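Local coordinates for cysteine desulfurase (Thermococcus onnurineus, PDB 5B89), which probably catalyses the pyridoxal-phosphate-dependent release of sulfur from L-cysteine, passing it to a sulfur carrier and leaving L-alanine, at residues V101-T106 and L110-L115. Residues are numbered along the deposited sequence; the frame is centred on the assembly and turned at random.
With PLP (pyridoxal-5'-phosphate), chain G.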
loop_
_atom_site.group_PDB
_atom_site.type_symbol
_atom_site.label_atom_id
_atom_site.label_comp_id
_atom_site.label_asym_id
_atom_site.label_seq_id
_atom_site.Cartn_x
_atom_site.Cartn_y
_atom_site.Cartn_z
ATOM N N VAL B 101 0.120 -12.617 -2.670
ATOM C CA VAL B 101 0.790 -11.570 -1.863
ATOM C C VAL B 101 -0.007 -10.280 -2.069
ATOM O O VAL B 101 -0.323 -9.883 -3.194
ATOM C CB VAL B 101 2.212 -11.387 -2.315
ATOM C CG1 VAL B 101 2.993 -10.220 -1.667
ATOM C CG2 VAL B 101 3.054 -12.690 -2.114
ATOM N N PHE B 102 -0.292 -9.553 -0.988
ATOM C CA PHE B 102 -0.896 -8.252 -1.098
ATOM C C PHE B 102 0.154 -7.173 -1.192
ATOM O O PHE B 102 1.146 -7.116 -0.470
ATOM C CB PHE B 102 -1.844 -7.996 0.074
ATOM C CG PHE B 102 -3.074 -8.851 0.061
ATOM C CD1 PHE B 102 -3.979 -8.693 -0.975
ATOM C CD2 PHE B 102 -3.382 -9.771 1.062
ATOM C CE1 PHE B 102 -5.130 -9.458 -1.036
ATOM C CE2 PHE B 102 -4.561 -10.498 1.006
ATOM C CZ PHE B 102 -5.460 -10.323 0.015
ATOM N N THR B 103 -0.123 -6.253 -2.101
ATOM C CA THR B 103 0.679 -5.086 -2.408
ATOM C C THR B 103 -0.216 -3.845 -2.405
ATOM O O THR B 103 -1.329 -3.927 -2.043
ATOM C CB THR B 103 1.309 -5.208 -3.815
ATOM O OG1 THR B 103 0.276 -5.223 -4.778
ATOM C CG2 THR B 103 2.081 -6.496 -3.916
ATOM N N LYS B 104 0.315 -2.709 -2.836
ATOM C CA LYS B 104 -0.527 -1.508 -2.866
ATOM C C LYS B 104 -1.292 -1.310 -4.160
ATOM O O LYS B 104 -2.271 -0.672 -4.191
ATOM C CB LYS B 104 0.237 -0.218 -2.489
ATOM C CG LYS B 104 0.864 0.508 -3.613
ATOM C CD LYS B 104 1.308 1.909 -3.197
ATOM C CE LYS B 104 2.521 1.736 -2.324
ATOM N NZ LYS B 104 3.606 0.958 -3.027
ATOM N N ASN B 105 -0.781 -1.897 -5.217
ATOM C CA ASN B 105 -1.353 -1.776 -6.551
ATOM C C ASN B 105 -0.589 -2.658 -7.547
ATOM O O ASN B 105 0.364 -3.250 -7.203
ATOM C CB ASN B 105 -1.352 -0.303 -7.041
ATOM C CG ASN B 105 0.028 0.343 -7.018
ATOM O OD1 ASN B 105 1.007 -0.267 -7.187
ATOM N ND2 ASN B 105 0.034 1.619 -6.760
ATOM N N THR B 106 -1.066 -2.675 -8.771
ATOM C CA THR B 106 -0.401 -3.490 -9.836
ATOM C C THR B 106 0.993 -3.050 -10.036
ATOM O O THR B 106 1.910 -3.835 -10.242
ATOM C CB THR B 106 -1.167 -3.414 -11.147
ATOM O OG1 THR B 106 -2.459 -4.017 -11.024
ATOM C CG2 THR B 106 -0.461 -4.039 -12.270
ATOM N N LEU B 110 4.322 -5.413 -10.097
ATOM C CA LEU B 110 5.239 -5.652 -11.230
ATOM C C LEU B 110 6.662 -5.222 -10.923
ATOM O O LEU B 110 7.597 -5.925 -11.272
ATOM C CB LEU B 110 4.738 -4.909 -12.481
ATOM C CG LEU B 110 3.416 -5.438 -13.037
ATOM C CD1 LEU B 110 2.795 -4.482 -14.054
ATOM C CD2 LEU B 110 3.504 -6.846 -13.643
ATOM N N ASN B 111 6.817 -4.152 -10.178
ATOM C CA ASN B 111 8.164 -3.750 -9.722
ATOM C C ASN B 111 8.733 -4.850 -8.838
ATOM O O ASN B 111 9.919 -5.141 -8.921
ATOM C CB ASN B 111 8.133 -2.449 -8.930
ATOM C CG ASN B 111 8.229 -1.239 -9.842
ATOM O OD1 ASN B 111 9.325 -0.693 -10.116
ATOM N ND2 ASN B 111 7.083 -0.748 -10.315
ATOM N N LEU B 112 7.925 -5.438 -7.934
ATOM C CA LEU B 112 8.423 -6.526 -7.066
ATOM C C LEU B 112 8.883 -7.705 -7.882
ATOM O O LEU B 112 9.876 -8.352 -7.486
ATOM C CB LEU B 112 7.385 -6.938 -6.032
ATOM C CG LEU B 112 7.025 -5.887 -4.996
ATOM C CD1 LEU B 112 5.940 -6.530 -4.138
ATOM C CD2 LEU B 112 8.228 -5.421 -4.219
ATOM N N VAL B 113 8.200 -8.032 -8.946
ATOM C CA VAL B 113 8.657 -9.133 -9.807
ATOM C C VAL B 113 10.039 -8.822 -10.342
ATOM O O VAL B 113 10.923 -9.727 -10.272
ATOM C CB VAL B 113 7.671 -9.473 -10.939
ATOM C CG1 VAL B 113 8.197 -10.591 -11.894
ATOM C CG2 VAL B 113 6.309 -9.836 -10.402
ATOM N N ALA B 114 10.194 -7.655 -10.924
ATOM C CA ALA B 114 11.499 -7.322 -11.544
ATOM C C ALA B 114 12.559 -7.274 -10.427
ATOM O O ALA B 114 13.726 -7.820 -10.681
ATOM C CB ALA B 114 11.415 -5.972 -12.252
ATOM N N LEU B 115 12.309 -6.708 -9.244
ATOM C CA LEU B 115 13.332 -6.612 -8.227
ATOM C C LEU B 115 13.598 -7.997 -7.722
ATOM O O LEU B 115 14.813 -8.294 -7.540
ATOM C CB LEU B 115 12.812 -5.751 -7.090
ATOM C CG LEU B 115 12.722 -4.233 -7.439
ATOM C CD1 LEU B 115 11.951 -3.479 -6.348
ATOM C CD2 LEU B 115 14.095 -3.589 -7.593
HETATM N N1 PLP G . -1.386 -1.912 -16.132
HETATM C C2 PLP G . -2.558 -1.711 -16.793
HETATM C C2A PLP G . -2.880 -2.470 -18.061
HETATM C C3 PLP G . -3.423 -0.738 -16.260
HETATM O O3 PLP G . -4.607 -0.501 -16.877
HETATM C C4 PLP G . -3.098 -0.079 -15.046
HETATM C C4A PLP G . -4.083 1.045 -14.535
HETATM C C5 PLP G . -1.886 -0.426 -14.395
HETATM C C6 PLP G . -1.013 -1.335 -14.952
HETATM C C5A PLP G . -1.514 0.316 -13.115
HETATM O O4P PLP G . -2.457 -0.052 -12.063
HETATM P P PLP G . -2.208 0.722 -10.745
HETATM O O1P PLP G . -3.294 0.277 -9.888
HETATM O O2P PLP G . -2.324 2.203 -11.114
HETATM O O3P PLP G . -0.862 0.417 -10.279
#
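Thr106 and Leu110 meet beside the pyridine ring of PLP, while the carboxamide of Asn105 lies flat against the phosphate. Thr106 CG2 lies out of the plane of the pyridine ring, 3.8 Å from PLP C6, and is also 3.7 Å from Leu110 CD1, so the methyl sits between the cofactor and the Leu110 side chain. Over one face of the Asn105 amide stands PLP O3P, 3.4 Å from Asn105 CG. The polar ends of that amide are engaged at its edges: OD1 caps the backbone N of Glu108, and ND2 reaches the carbonyls of Ala286 and Thr288 of the second subunit, which together fix its rotation.

Thr106 and Leu110 are one helical turn apart and their side chains run side by side. A backbone hydrogen bond from Leu110 N to Thr106 O (2.9 Å) ties them. The torsion of Thr106 (chi1 -65°) sets OG1 beside its own N, where it bonds to Ser233 OG, and leaves CG2 anti to that N and turned to Leu110. Leu110 also packs on Val208 and Ala231 of the central sheet; an alanine here would probably open a gap between helix and sheet and leave the Thr106 methyl less firmly backed against the cofactor.

Farther back, Thr103 CG2 and Leu112 CD1 pass at 3.9 Å, joining the edge strand to the helix, while Thr103 OG1 turns to Ser109 OG.

The whole is a strand-turn-helix unit with an asparagine N-cap. It places the phosphate at the N-terminal end of helix 106-117, where Ser107 OG bonds to PLP and the helix dipole probably favours the negative charge, an arrangement characteristic of the phosphate-binding site in fold-type I PLP enzymes.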